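Local coordinates for protein putative uronate isomerase (Thermotoga maritima, PDB 4NAR) that is of unproven function but probably acts as a lactate racemase-like isomerase, at residues Met223-Glu227 with Leu255-His260; Thr151-Glu155 with Lys287-Lys291; Leu163-Ile167 with Ala206-Phe211; Leu107-Leu113 with Glu129-Asn135. All coordinates share one frame; numbering follows the deposited sequence.

Contact 1. Residues Met223-Glu227 with Leu255-His260; sequences MVYEE and LSSQLH
Val224 meets both ends of the helical segment with a single methyl. With CG1 anti to the backbone N (chi1 -172°), this methyl lies between Leu255 CD2, at 3.9 Å, and His260 CE1, at 4.0 Å. Tyr225 turns its side chain the other way and offers its backbone instead. Its carbonyl O takes a short bond of 2.6 Å from His260 NE2, with an N-H...O angle of 163°; the oxygen lies close to the imidazole plane, while the donor is tilted 23° from the carbonyl plane. The second ring nitrogen, ND1, pairs with Ser256 OG at 3.0 Å, so the imidazole is held at two corners and its rotation is fixed, and Leu259 CB lies over one of its faces near the rim. This is helix-on-sheet packing of an alpha/beta layered domain: strand 217-227 pairs with the antiparallel strand 231-240, which leads into helix 241-259, and the short helical and strand segments run nearly parallel, with axes 9.0 Å apart. His260 is the first residue beyond that helix and ties its end back to the strand. Glu226 follows with an extended chain that brings OE2 within 3.4 Å of Leu259 CG, the two side chains crossing at about a right angle. This is plain van der Waals contact; the carboxylate finds its charged partner in Arg234 of strand 231-240, which the Leu259 side chain also touches.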
loop_
_atom_site.group_PDB
_atom_site.type_symbol
_atom_site.label_atom_id
_atom_site.label_comp_id
_atom_site.label_asym_id
_atom_site.label_seq_id
_atom_site.Cartn_x
_atom_site.Cartn_y
_atom_site.Cartn_z
HETATM N N MSE A 223 13.178 3.136 0.803
HETATM C CA MSE A 223 13.360 3.922 -0.409
HETATM C C MSE A 223 12.437 5.133 -0.457
HETATM O O MSE A 223 11.302 5.093 0.033
HETATM C CB MSE A 223 13.049 3.060 -1.629
HETATM C CG MSE A 223 14.018 1.907 -1.880
HETATM SE SE MSE A 223 13.344 0.791 -3.337
HETATM C CE MSE A 223 11.626 0.255 -2.604
ATOM N N VAL A 224 12.920 6.208 -1.074
ATOM C CA VAL A 224 12.060 7.324 -1.462
ATOM C C VAL A 224 12.411 7.702 -2.910
ATOM O O VAL A 224 13.593 7.710 -3.296
ATOM C CB VAL A 224 12.211 8.537 -0.509
ATOM C CG1 VAL A 224 11.172 9.600 -0.821
ATOM C CG2 VAL A 224 12.079 8.103 0.941
ATOM N N TYR A 225 11.397 8.006 -3.716
ATOM C CA TYR A 225 11.623 8.267 -5.129
ATOM C C TYR A 225 10.526 9.148 -5.718
ATOM O O TYR A 225 9.442 9.310 -5.145
ATOM C CB TYR A 225 11.671 6.955 -5.915
ATOM C CG TYR A 225 10.542 6.042 -5.509
ATOM C CD1 TYR A 225 10.709 5.143 -4.463
ATOM C CD2 TYR A 225 9.296 6.096 -6.143
ATOM C CE1 TYR A 225 9.669 4.314 -4.053
ATOM C CE2 TYR A 225 8.245 5.260 -5.743
ATOM C CZ TYR A 225 8.441 4.377 -4.693
ATOM O OH TYR A 225 7.429 3.537 -4.270
ATOM N N GLU A 226 10.827 9.710 -6.884
ATOM C CA GLU A 226 9.820 10.379 -7.691
ATOM C C GLU A 226 9.466 9.501 -8.877
ATOM O O GLU A 226 10.266 8.658 -9.303
ATOM C CB GLU A 226 10.336 11.719 -8.196
ATOM C CG GLU A 226 10.488 12.750 -7.113
ATOM C CD GLU A 226 11.575 13.749 -7.443
ATOM O OE1 GLU A 226 12.271 13.559 -8.474
ATOM O OE2 GLU A 226 11.733 14.719 -6.670
ATOM N N GLU A 227 8.262 9.706 -9.403
ATOM C CA GLU A 227 7.864 9.075 -10.650
ATOM C C GLU A 227 7.361 10.137 -11.619
ATOM O O GLU A 227 6.325 10.768 -11.378
ATOM C CB GLU A 227 6.784 8.020 -10.415
ATOM C CG GLU A 227 6.310 7.385 -11.705
ATOM C CD GLU A 227 5.654 6.039 -11.479
ATOM O OE1 GLU A 227 5.473 5.660 -10.289
ATOM O OE2 GLU A 227 5.331 5.365 -12.491
ATOM N N LEU A 255 11.021 13.499 3.757
ATOM C CA LEU A 255 11.391 13.725 2.364
ATOM C C LEU A 255 10.172 13.595 1.453
ATOM O O LEU A 255 9.908 14.488 0.625
ATOM C CB LEU A 255 12.510 12.783 1.905
ATOM C CG LEU A 255 12.959 13.087 0.463
ATOM C CD1 LEU A 255 13.386 14.557 0.312
ATOM C CD2 LEU A 255 14.060 12.144 -0.025
ATOM N N SER A 256 9.432 12.494 1.621
ATOM C CA SER A 256 8.186 12.264 0.879
ATOM C C SER A 256 7.186 13.425 1.000
ATOM O O SER A 256 6.552 13.810 0.013
ATOM C CB SER A 256 7.521 10.952 1.314
ATOM O OG SER A 256 6.123 10.957 1.025
ATOM N N SER A 257 7.057 13.997 2.191
ATOM C CA SER A 257 6.120 15.103 2.376
ATOM C C SER A 257 6.508 16.370 1.579
ATOM O O SER A 257 5.675 17.242 1.349
ATOM C CB SER A 257 5.915 15.417 3.866
ATOM O OG SER A 257 7.105 15.930 4.454
ATOM N N GLN A 258 7.761 16.454 1.142
ATOM C CA GLN A 258 8.232 17.610 0.384
ATOM C C GLN A 258 8.184 17.316 -1.105
ATOM O O GLN A 258 8.160 18.225 -1.925
ATOM C CB GLN A 258 9.680 17.939 0.746
ATOM C CG GLN A 258 9.914 18.546 2.131
ATOM C CD GLN A 258 11.406 18.748 2.406
ATOM O OE1 GLN A 258 12.094 17.838 2.895
ATOM N NE2 GLN A 258 11.917 19.939 2.072
ATOM N N LEU A 259 8.188 16.035 -1.450
ATOM C CA LEU A 259 8.319 15.617 -2.838
ATOM C C LEU A 259 6.996 15.118 -3.436
ATOM O O LEU A 259 6.771 15.220 -4.653
ATOM C CB LEU A 259 9.360 14.506 -2.913
ATOM C CG LEU A 259 10.793 14.798 -3.375
ATOM C CD1 LEU A 259 11.354 16.066 -2.755
ATOM C CD2 LEU A 259 11.671 13.607 -3.056
ATOM N N HIS A 260 6.122 14.572 -2.595
ATOM C CA HIS A 260 4.952 13.857 -3.115
ATOM C C HIS A 260 3.610 14.597 -3.010
ATOM O O HIS A 260 2.549 14.022 -3.270
ATOM C CB HIS A 260 4.862 12.466 -2.483
ATOM C CG HIS A 260 6.030 11.585 -2.795
ATOM N ND1 HIS A 260 6.514 10.644 -1.909
ATOM C CD2 HIS A 260 6.804 11.484 -3.905
ATOM C CE1 HIS A 260 7.528 10.001 -2.456
ATOM N NE2 HIS A 260 7.724 10.494 -3.670
#

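Contact 2. Residues Thr151-Glu155 with Lys287-Lys291; sequences TVPHE and KGSYK. With SO4 (sulfate ion), chain C.
Glu155 runs obliquely alongside Tyr290 before its carboxylate turns to Lys287. Its CB lies 3.6 Å from Tyr290 CG. With CG between the backbone N and the carbonyl carbon (chi1 68°) and a second bend at chi2, the chain stays on the tyrosine: Glu155 CG and CD follow the ring along its CD2-CE2 side, CG approaching CD2 to 3.4 Å. The carboxylate plane is only 25° from that of the ring. At the tip OE2 forms a salt bridge with Lys287 NZ at 3.0 Å, whereas OE1 has a longer, weak bond to the same nitrogen and sits 3.5 Å above the centre of the His154 ring, over one face. One carboxylate thus touches two of the residues that bond the sulfate. His154 NE2 gives a nearly straight bond to sulfate O3 (2.8 Å, 177°), close to its ring plane, and Lys287 NZ makes weak bonds to O3 and O4. Arg41 and Lys164 also hydrogen-bond the ion. Farther along, Lys291 NZ has a weak bond of 3.4 Å to Pro153 O, its stronger partner being Gly416 O. Segment 287-291 belongs to the half of the chain built round the five-stranded parallel sheet, so the contact joins the two halves of the chain near its centre. The sulfate probably came from the crystallisation liquor, yet a histidine and three basic side chains converging on it are consistent with a pocket for an anionic substrate or cofactor, while Glu155, in the second shell, would probably hold Lys287 in place beside the ion.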
loop_
_atom_site.group_PDB
_atom_site.type_symbol
_atom_site.label_atom_id
_atom_site.label_comp_id
_atom_site.label_asym_id
_atom_site.label_seq_id
_atom_site.Cartn_x
_atom_site.Cartn_y
_atom_site.Cartn_z
ATOM N N THR A 151 8.476 4.522 0.643
ATOM C CA THR A 151 7.645 5.486 1.370
ATOM C C THR A 151 6.995 6.529 0.465
ATOM O O THR A 151 7.676 7.237 -0.296
ATOM C CB THR A 151 8.424 6.184 2.514
ATOM O OG1 THR A 151 8.811 5.214 3.503
ATOM C CG2 THR A 151 7.579 7.271 3.166
ATOM N N VAL A 152 5.672 6.623 0.592
ATOM C CA VAL A 152 4.834 7.444 -0.266
ATOM C C VAL A 152 3.563 7.733 0.544
ATOM O O VAL A 152 3.233 6.981 1.462
ATOM C CB VAL A 152 4.549 6.663 -1.588
ATOM C CG1 VAL A 152 3.097 6.772 -2.038
ATOM C CG2 VAL A 152 5.503 7.106 -2.697
ATOM N N PRO A 153 2.862 8.841 0.254
ATOM C CA PRO A 153 1.653 9.093 1.055
ATOM C C PRO A 153 0.624 7.991 0.823
ATOM O O PRO A 153 0.475 7.545 -0.314
ATOM C CB PRO A 153 1.128 10.417 0.504
ATOM C CG PRO A 153 2.301 11.043 -0.195
ATOM C CD PRO A 153 3.114 9.911 -0.729
ATOM N N HIS A 154 -0.070 7.564 1.876
ATOM C CA HIS A 154 -0.939 6.401 1.779
ATOM C C HIS A 154 -2.276 6.613 2.477
ATOM O O HIS A 154 -2.337 7.189 3.582
ATOM C CB HIS A 154 -0.226 5.177 2.351
ATOM C CG HIS A 154 -0.857 3.867 1.970
ATOM N ND1 HIS A 154 -1.906 3.310 2.674
ATOM C CD2 HIS A 154 -0.561 2.993 0.976
ATOM C CE1 HIS A 154 -2.233 2.149 2.124
ATOM N NE2 HIS A 154 -1.434 1.935 1.094
ATOM N N GLU A 155 -3.334 6.120 1.826
ATOM C CA GLU A 155 -4.715 6.345 2.246
ATOM C C GLU A 155 -5.099 5.652 3.566
ATOM O O GLU A 155 -6.087 6.053 4.201
ATOM C CB GLU A 155 -5.680 5.878 1.148
ATOM C CG GLU A 155 -5.683 4.351 0.940
ATOM C CD GLU A 155 -4.494 3.859 0.080
ATOM O OE1 GLU A 155 -3.600 4.682 -0.275
ATOM O OE2 GLU A 155 -4.449 2.646 -0.255
ATOM N N LYS A 287 -6.604 4.251 -5.635
ATOM C CA LYS A 287 -5.633 5.322 -5.326
ATOM C C LYS A 287 -5.920 6.632 -6.076
ATOM O O LYS A 287 -5.626 7.727 -5.578
ATOM C CB LYS A 287 -4.203 4.866 -5.631
ATOM C CG LYS A 287 -3.462 4.284 -4.431
ATOM C CD LYS A 287 -2.480 3.191 -4.861
ATOM C CE LYS A 287 -1.610 2.745 -3.698
ATOM N NZ LYS A 287 -2.430 2.343 -2.507
ATOM N N GLY A 288 -6.502 6.504 -7.270
ATOM C CA GLY A 288 -6.939 7.651 -8.043
ATOM C C GLY A 288 -7.933 8.521 -7.296
ATOM O O GLY A 288 -7.858 9.753 -7.370
ATOM N N SER A 289 -8.864 7.895 -6.579
ATOM C CA SER A 289 -9.783 8.661 -5.738
ATOM C C SER A 289 -9.111 9.183 -4.446
ATOM O O SER A 289 -9.225 10.382 -4.120
ATOM C CB SER A 289 -11.029 7.842 -5.413
ATOM O OG SER A 289 -11.798 8.453 -4.386
ATOM N N TYR A 290 -8.402 8.303 -3.725
ATOM C CA TYR A 290 -7.823 8.686 -2.424
ATOM C C TYR A 290 -6.927 9.921 -2.517
ATOM O O TYR A 290 -6.939 10.769 -1.614
ATOM C CB TYR A 290 -6.987 7.566 -1.797
ATOM C CG TYR A 290 -7.551 6.174 -1.919
ATOM C CD1 TYR A 290 -8.917 5.926 -1.786
ATOM C CD2 TYR A 290 -6.712 5.093 -2.167
ATOM C CE1 TYR A 290 -9.419 4.648 -1.897
ATOM C CE2 TYR A 290 -7.209 3.802 -2.282
ATOM C CZ TYR A 290 -8.564 3.585 -2.148
ATOM O OH TYR A 290 -9.059 2.302 -2.270
ATOM N N LYS A 291 -6.134 10.016 -3.586
ATOM C CA LYS A 291 -5.150 11.102 -3.688
ATOM C C LYS A 291 -5.787 12.466 -3.935
ATOM O O LYS A 291 -5.102 13.491 -3.879
ATOM C CB LYS A 291 -4.097 10.821 -4.765
ATOM C CG LYS A 291 -3.241 9.590 -4.486
ATOM C CD LYS A 291 -2.589 9.673 -3.119
ATOM C CE LYS A 291 -1.168 9.119 -3.151
ATOM N NZ LYS A 291 -1.052 7.638 -3.384
HETATM S S SO4 C . -0.052 -0.305 -1.170
HETATM O O1 SO4 C . 0.958 0.106 -0.172
HETATM O O2 SO4 C . 0.244 -1.674 -1.633
HETATM O O3 SO4 C . -1.419 -0.286 -0.623
HETATM O O4 SO4 C . 0.042 0.630 -2.296
#

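Contact 3. Residues Leu163-Ile167 with Ala206-Phe211; sequences LKIVI and ASEMIF. With SO4 (sulfate ion), chain C.
Leu163 spreads its two methyls over the helical segment: CD2 presses to 3.4 Å from Phe211 CE2, and CD1 rests 3.7 Å from Ser207 CB. This is the close end of the contact. Behind it, Val166 CG1 and Ile210 CD1 approach to 3.7 Å as their side chains slide past each other in opposite directions. Ile167, with CG1 anti to the carbonyl carbon (chi1 -55°) and an extended end, carries CD1 to 3.7 Å from Ala206 CB. The fit is slacker where Val166 CG2 comes near the Phe211 edge at 4.1 Å. Phe211 itself is only partly buried and also meets the Phe245 ring, their planes inclined at about 70°; Glu208, on the far side of the helix, is exposed. Replacing Leu163 by alanine would probably open a gap beside Ser207 and leave the Phe211 ring freer to shift, since both methyls that touch them would be lost. The 3-10 turn at Leu163 and Lys164 sorts the side chains. Leu163 O accepts from both Val166 N and Ile167 N, curling the chain so that its apolar groups face helix 198-213, while Lys164 points away and places NZ 2.9 Å from sulfate O1. No hydrogen bond crosses between the segments, and Ser207 OG is satisfied within its own helix by Ile203 O. Apolar packing alone therefore joins the loop to the helix, while the Lys164 amine, turned from that interface to the sulfate, is consistent with an anion site there.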
loop_
_atom_site.group_PDB
_atom_site.type_symbol
_atom_site.label_atom_id
_atom_site.label_comp_id
_atom_site.label_asym_id
_atom_site.label_seq_id
_atom_site.Cartn_x
_atom_site.Cartn_y
_atom_site.Cartn_z
ATOM N N LEU A 163 7.471 -0.306 8.705
ATOM C CA LEU A 163 6.798 -1.522 9.151
ATOM C C LEU A 163 5.543 -1.875 8.332
ATOM O O LEU A 163 4.960 -2.953 8.512
ATOM C CB LEU A 163 6.492 -1.429 10.646
ATOM C CG LEU A 163 7.780 -1.429 11.479
ATOM C CD1 LEU A 163 7.510 -0.980 12.932
ATOM C CD2 LEU A 163 8.431 -2.832 11.429
ATOM N N LYS A 164 5.135 -0.995 7.418
ATOM C CA LYS A 164 3.997 -1.334 6.575
ATOM C C LYS A 164 4.322 -2.558 5.692
ATOM O O LYS A 164 3.430 -3.322 5.302
ATOM C CB LYS A 164 3.524 -0.156 5.718
ATOM C CG LYS A 164 2.118 -0.399 5.137
ATOM C CD LYS A 164 1.890 0.307 3.783
ATOM C CE LYS A 164 0.447 0.098 3.247
ATOM N NZ LYS A 164 0.323 -1.097 2.335
ATOM N N ILE A 165 5.603 -2.757 5.396
ATOM C CA ILE A 165 5.993 -3.942 4.664
ATOM C C ILE A 165 5.770 -5.225 5.479
ATOM O O ILE A 165 5.579 -6.302 4.905
ATOM C CB ILE A 165 7.446 -3.859 4.179
ATOM C CG1 ILE A 165 7.744 -5.018 3.215
ATOM C CG2 ILE A 165 8.410 -3.857 5.355
ATOM C CD1 ILE A 165 8.953 -4.779 2.313
ATOM N N VAL A 166 5.786 -5.129 6.809
ATOM C CA VAL A 166 5.488 -6.302 7.620
ATOM C C VAL A 166 3.965 -6.465 7.725
ATOM O O VAL A 166 3.423 -7.545 7.463
ATOM C CB VAL A 166 6.104 -6.205 9.035
ATOM C CG1 VAL A 166 5.756 -7.459 9.845
ATOM C CG2 VAL A 166 7.619 -5.997 8.963
ATOM N N ILE A 167 3.283 -5.383 8.099
ATOM C CA ILE A 167 1.821 -5.358 8.198
ATOM C C ILE A 167 1.317 -4.166 7.387
ATOM O O ILE A 167 1.636 -3.021 7.735
ATOM C CB ILE A 167 1.352 -5.167 9.649
ATOM C CG1 ILE A 167 1.962 -6.249 10.550
ATOM C CG2 ILE A 167 -0.181 -5.210 9.723
ATOM C CD1 ILE A 167 1.715 -6.019 12.004
ATOM N N ALA A 206 2.019 -4.007 17.108
ATOM C CA ALA A 206 2.091 -5.410 16.711
ATOM C C ALA A 206 3.513 -5.838 16.284
ATOM O O ALA A 206 3.975 -6.951 16.597
ATOM C CB ALA A 206 1.114 -5.659 15.610
ATOM N N SER A 207 4.211 -4.944 15.588
ATOM C CA SER A 207 5.537 -5.260 15.068
ATOM C C SER A 207 6.549 -5.479 16.176
ATOM O O SER A 207 7.524 -6.213 15.993
ATOM C CB SER A 207 6.040 -4.164 14.133
ATOM O OG SER A 207 5.130 -4.001 13.064
ATOM N N GLU A 208 6.331 -4.820 17.311
ATOM C CA GLU A 208 7.189 -5.009 18.469
ATOM C C GLU A 208 7.268 -6.489 18.838
ATOM O O GLU A 208 8.354 -7.042 19.022
ATOM C CB GLU A 208 6.637 -4.234 19.650
ATOM C CG GLU A 208 7.351 -2.930 19.902
ATOM C CD GLU A 208 7.032 -2.367 21.275
ATOM O OE1 GLU A 208 5.890 -1.873 21.477
ATOM O OE2 GLU A 208 7.925 -2.436 22.154
HETATM N N MSE A 209 6.105 -7.127 18.931
HETATM C CA MSE A 209 6.041 -8.541 19.297
HETATM C C MSE A 209 6.686 -9.427 18.223
HETATM O O MSE A 209 7.241 -10.493 18.519
HETATM C CB MSE A 209 4.589 -8.957 19.534
HETATM C CG MSE A 209 4.112 -8.791 20.972
HETATM SE SE MSE A 209 2.180 -9.088 21.051
HETATM C CE MSE A 209 1.632 -7.416 20.212
ATOM N N ILE A 210 6.600 -8.973 16.975
ATOM C CA ILE A 210 7.199 -9.683 15.855
ATOM C C ILE A 210 8.721 -9.621 15.936
ATOM O O ILE A 210 9.388 -10.662 15.914
ATOM C CB ILE A 210 6.696 -9.108 14.499
ATOM C CG1 ILE A 210 5.192 -9.365 14.350
ATOM C CG2 ILE A 210 7.486 -9.677 13.308
ATOM C CD1 ILE A 210 4.586 -8.784 13.095
ATOM N N PHE A 211 9.279 -8.413 16.036
ATOM C CA PHE A 211 10.737 -8.276 16.023
ATOM C C PHE A 211 11.429 -8.905 17.223
ATOM O O PHE A 211 12.607 -9.288 17.154
ATOM C CB PHE A 211 11.157 -6.830 15.828
ATOM C CG PHE A 211 11.081 -6.396 14.402
ATOM C CD1 PHE A 211 12.233 -6.273 13.643
ATOM C CD2 PHE A 211 9.843 -6.164 13.803
ATOM C CE1 PHE A 211 12.154 -5.887 12.304
ATOM C CE2 PHE A 211 9.750 -5.799 12.489
ATOM C CZ PHE A 211 10.902 -5.655 11.727
HETATM S S SO4 C . -0.052 -0.305 -1.170
HETATM O O1 SO4 C . 0.958 0.106 -0.172
HETATM O O2 SO4 C . 0.244 -1.674 -1.633
HETATM O O3 SO4 C . -1.419 -0.286 -0.623
HETATM O O4 SO4 C . 0.042 0.630 -2.296
#

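Contact 4. Residues Leu107-Leu113 with Glu129-Asn135; sequences LAFVGTL and EIPIKVN
Strands 107-113 and 130-135 form a two-stranded antiparallel ribbon interrupted by a beta bulge. Ladder bonds such as Ala108 N to Val134 O (2.6 Å) and Leu113 N to Ile130 O (2.7 Å) hold its ends. Between them, Val110 and Gly111 together face Ile132: Val110 N donates to Ile132 O, and Ile132 N to Gly111 O at 2.7 Å. Gly111 adopts backbone angles at which a side chain would jam against the preceding carbonyl. At the bulge Val110 CG2 lies 3.6 Å from Ile132 CG2. On one face Phe109 brings CE1 to 3.5 Å from Pro131 CB, the proline lying at the ring edge, while Gly111 N sits over the ring centre. Thr112 OG1, between its backbone N and carbonyl carbon (chi1 48°), donates to Glu129 OE1 on the anti side at 3.3 Å. A valine at Thr112 would probably leave that carboxylate oxygen without this partner and the exposed Glu129 side chain freer to swing. On the other face Leu113 CG packs 3.8 Å from Ile132 CD1. That apolar face lies against helix 198-213, with helix 115-121 beside Leu113 and Ile130, while Lys133 reaches Glu174 of helix 173-186.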
loop_
_atom_site.group_PDB
_atom_site.type_symbol
_atom_site.label_atom_id
_atom_site.label_comp_id
_atom_site.label_asym_id
_atom_site.label_seq_id
_atom_site.Cartn_x
_atom_site.Cartn_y
_atom_site.Cartn_z
ATOM N N LEU A 107 1.290 -19.090 8.321
ATOM C CA LEU A 107 1.493 -18.010 9.277
ATOM C C LEU A 107 1.967 -18.509 10.630
ATOM O O LEU A 107 1.681 -19.645 11.029
ATOM C CB LEU A 107 0.199 -17.213 9.452
ATOM C CG LEU A 107 -0.479 -16.865 8.123
ATOM C CD1 LEU A 107 -1.894 -16.384 8.370
ATOM C CD2 LEU A 107 0.339 -15.830 7.318
ATOM N N ALA A 108 2.703 -17.645 11.328
ATOM C CA ALA A 108 3.104 -17.910 12.704
ATOM C C ALA A 108 2.365 -16.939 13.620
ATOM O O ALA A 108 2.302 -15.731 13.348
ATOM C CB ALA A 108 4.632 -17.772 12.876
ATOM N N PHE A 109 1.795 -17.467 14.695
ATOM C CA PHE A 109 1.181 -16.622 15.709
ATOM C C PHE A 109 2.284 -16.012 16.574
ATOM O O PHE A 109 3.132 -16.750 17.099
ATOM C CB PHE A 109 0.272 -17.473 16.587
ATOM C CG PHE A 109 -0.387 -16.705 17.688
ATOM C CD1 PHE A 109 -1.337 -15.736 17.390
ATOM C CD2 PHE A 109 -0.055 -16.940 19.025
ATOM C CE1 PHE A 109 -1.960 -15.013 18.403
ATOM C CE2 PHE A 109 -0.669 -16.222 20.050
ATOM C CZ PHE A 109 -1.631 -15.257 19.737
ATOM N N VAL A 110 2.297 -14.692 16.751
ATOM C CA VAL A 110 3.326 -14.126 17.634
ATOM C C VAL A 110 2.772 -13.584 18.956
ATOM O O VAL A 110 3.525 -13.392 19.920
ATOM C CB VAL A 110 4.232 -13.040 16.952
ATOM C CG1 VAL A 110 4.794 -13.544 15.632
ATOM C CG2 VAL A 110 3.484 -11.737 16.759
ATOM N N GLY A 111 1.466 -13.337 18.999
ATOM C CA GLY A 111 0.849 -12.741 20.177
ATOM C C GLY A 111 -0.394 -11.952 19.815
ATOM O O GLY A 111 -0.783 -11.920 18.645
ATOM N N THR A 112 -1.026 -11.320 20.801
ATOM C CA THR A 112 -2.253 -10.567 20.551
ATOM C C THR A 112 -2.099 -9.090 20.884
ATOM O O THR A 112 -1.300 -8.726 21.747
ATOM C CB THR A 112 -3.452 -11.103 21.382
ATOM O OG1 THR A 112 -3.049 -11.258 22.742
ATOM C CG2 THR A 112 -3.938 -12.453 20.877
ATOM N N LEU A 113 -2.860 -8.246 20.188
ATOM C CA LEU A 113 -3.125 -6.891 20.653
ATOM C C LEU A 113 -4.226 -6.972 21.721
ATOM O O LEU A 113 -5.242 -7.633 21.513
ATOM C CB LEU A 113 -3.577 -5.994 19.489
ATOM C CG LEU A 113 -2.563 -5.766 18.356
ATOM C CD1 LEU A 113 -3.140 -4.872 17.261
ATOM C CD2 LEU A 113 -1.273 -5.161 18.893
ATOM N N GLU A 129 -9.367 -9.002 21.809
ATOM C CA GLU A 129 -7.957 -9.298 21.556
ATOM C C GLU A 129 -7.775 -9.661 20.081
ATOM O O GLU A 129 -8.517 -10.496 19.549
ATOM C CB GLU A 129 -7.479 -10.462 22.438
ATOM C CG GLU A 129 -6.763 -10.044 23.706
ATOM C CD GLU A 129 -6.599 -11.188 24.704
ATOM O OE1 GLU A 129 -5.460 -11.683 24.882
ATOM O OE2 GLU A 129 -7.612 -11.594 25.320
ATOM N N ILE A 130 -6.795 -9.041 19.427
ATOM C CA ILE A 130 -6.534 -9.292 18.016
ATOM C C ILE A 130 -5.249 -10.104 17.872
ATOM O O ILE A 130 -4.177 -9.661 18.283
ATOM C CB ILE A 130 -6.444 -7.964 17.211
ATOM C CG1 ILE A 130 -7.824 -7.300 17.121
ATOM C CG2 ILE A 130 -5.887 -8.203 15.815
ATOM C CD1 ILE A 130 -8.849 -8.130 16.359
ATOM N N PRO A 131 -5.351 -11.316 17.308
ATOM C CA PRO A 131 -4.137 -12.125 17.127
ATOM C C PRO A 131 -3.254 -11.553 16.008
ATOM O O PRO A 131 -3.772 -11.059 14.996
ATOM C CB PRO A 131 -4.683 -13.507 16.741
ATOM C CG PRO A 131 -6.054 -13.219 16.129
ATOM C CD PRO A 131 -6.577 -12.014 16.869
ATOM N N ILE A 132 -1.939 -11.599 16.209
ATOM C CA ILE A 132 -0.985 -11.163 15.193
ATOM C C ILE A 132 -0.311 -12.375 14.563
ATOM O O ILE A 132 0.432 -13.102 15.233
ATOM C CB ILE A 132 0.097 -10.231 15.796
ATOM C CG1 ILE A 132 -0.561 -8.975 16.368
ATOM C CG2 ILE A 132 1.130 -9.834 14.757
ATOM C CD1 ILE A 132 -0.416 -8.867 17.862
ATOM N N LYS A 133 -0.561 -12.578 13.273
ATOM C CA LYS A 133 -0.005 -13.722 12.556
ATOM C C LYS A 133 0.702 -13.275 11.280
ATOM O O LYS A 133 0.102 -12.592 10.426
ATOM C CB LYS A 133 -1.112 -14.719 12.210
ATOM C CG LYS A 133 -1.910 -15.196 13.408
ATOM C CD LYS A 133 -3.001 -16.147 12.964
ATOM C CE LYS A 133 -4.044 -16.339 14.058
ATOM N NZ LYS A 133 -5.401 -16.493 13.454
ATOM N N VAL A 134 1.972 -13.661 11.148
ATOM C CA VAL A 134 2.764 -13.261 9.998
ATOM C C VAL A 134 3.464 -14.469 9.373
ATOM O O VAL A 134 3.549 -15.542 10.012
ATOM C CB VAL A 134 3.789 -12.177 10.389
ATOM C CG1 VAL A 134 3.056 -10.893 10.752
ATOM C CG2 VAL A 134 4.648 -12.658 11.556
ATOM N N ASN A 135 3.936 -14.297 8.131
ATOM C CA ASN A 135 4.543 -15.396 7.385
ATOM C C ASN A 135 5.590 -16.069 8.250
ATOM O O ASN A 135 6.422 -15.373 8.865
ATOM C CB ASN A 135 5.218 -14.913 6.098
ATOM C CG ASN A 135 5.446 -16.050 5.115
ATOM O OD1 ASN A 135 6.250 -16.943 5.367
ATOM N ND2 ASN A 135 4.704 -16.040 4.005
#

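Contact 4 packs on helix 198-213, which carries one segment of contact 3: their centres are about 10 Å apart, and Met209 CE touches Ile132 CD1 at 3.4 Å while Ile210 CD1 meets Val134 CG1 at 3.5 Å. Contacts 2 and 3 have centres about 21 Å apart but converge on one sulfate, which His154 and Lys287 approach from one contact and Lys164 from the other. Contact 1 backs the loop that carries His154: Thr151 N lies 2.9 Å from Met223 O, a probable hydrogen bond, and His260 packs against Val152 and Pro153. The ribbon of contact 4 is remote from contact 2, about 17 Å away between nearest atoms; it touches contact 3, whose Lys164 bonds the sulfate.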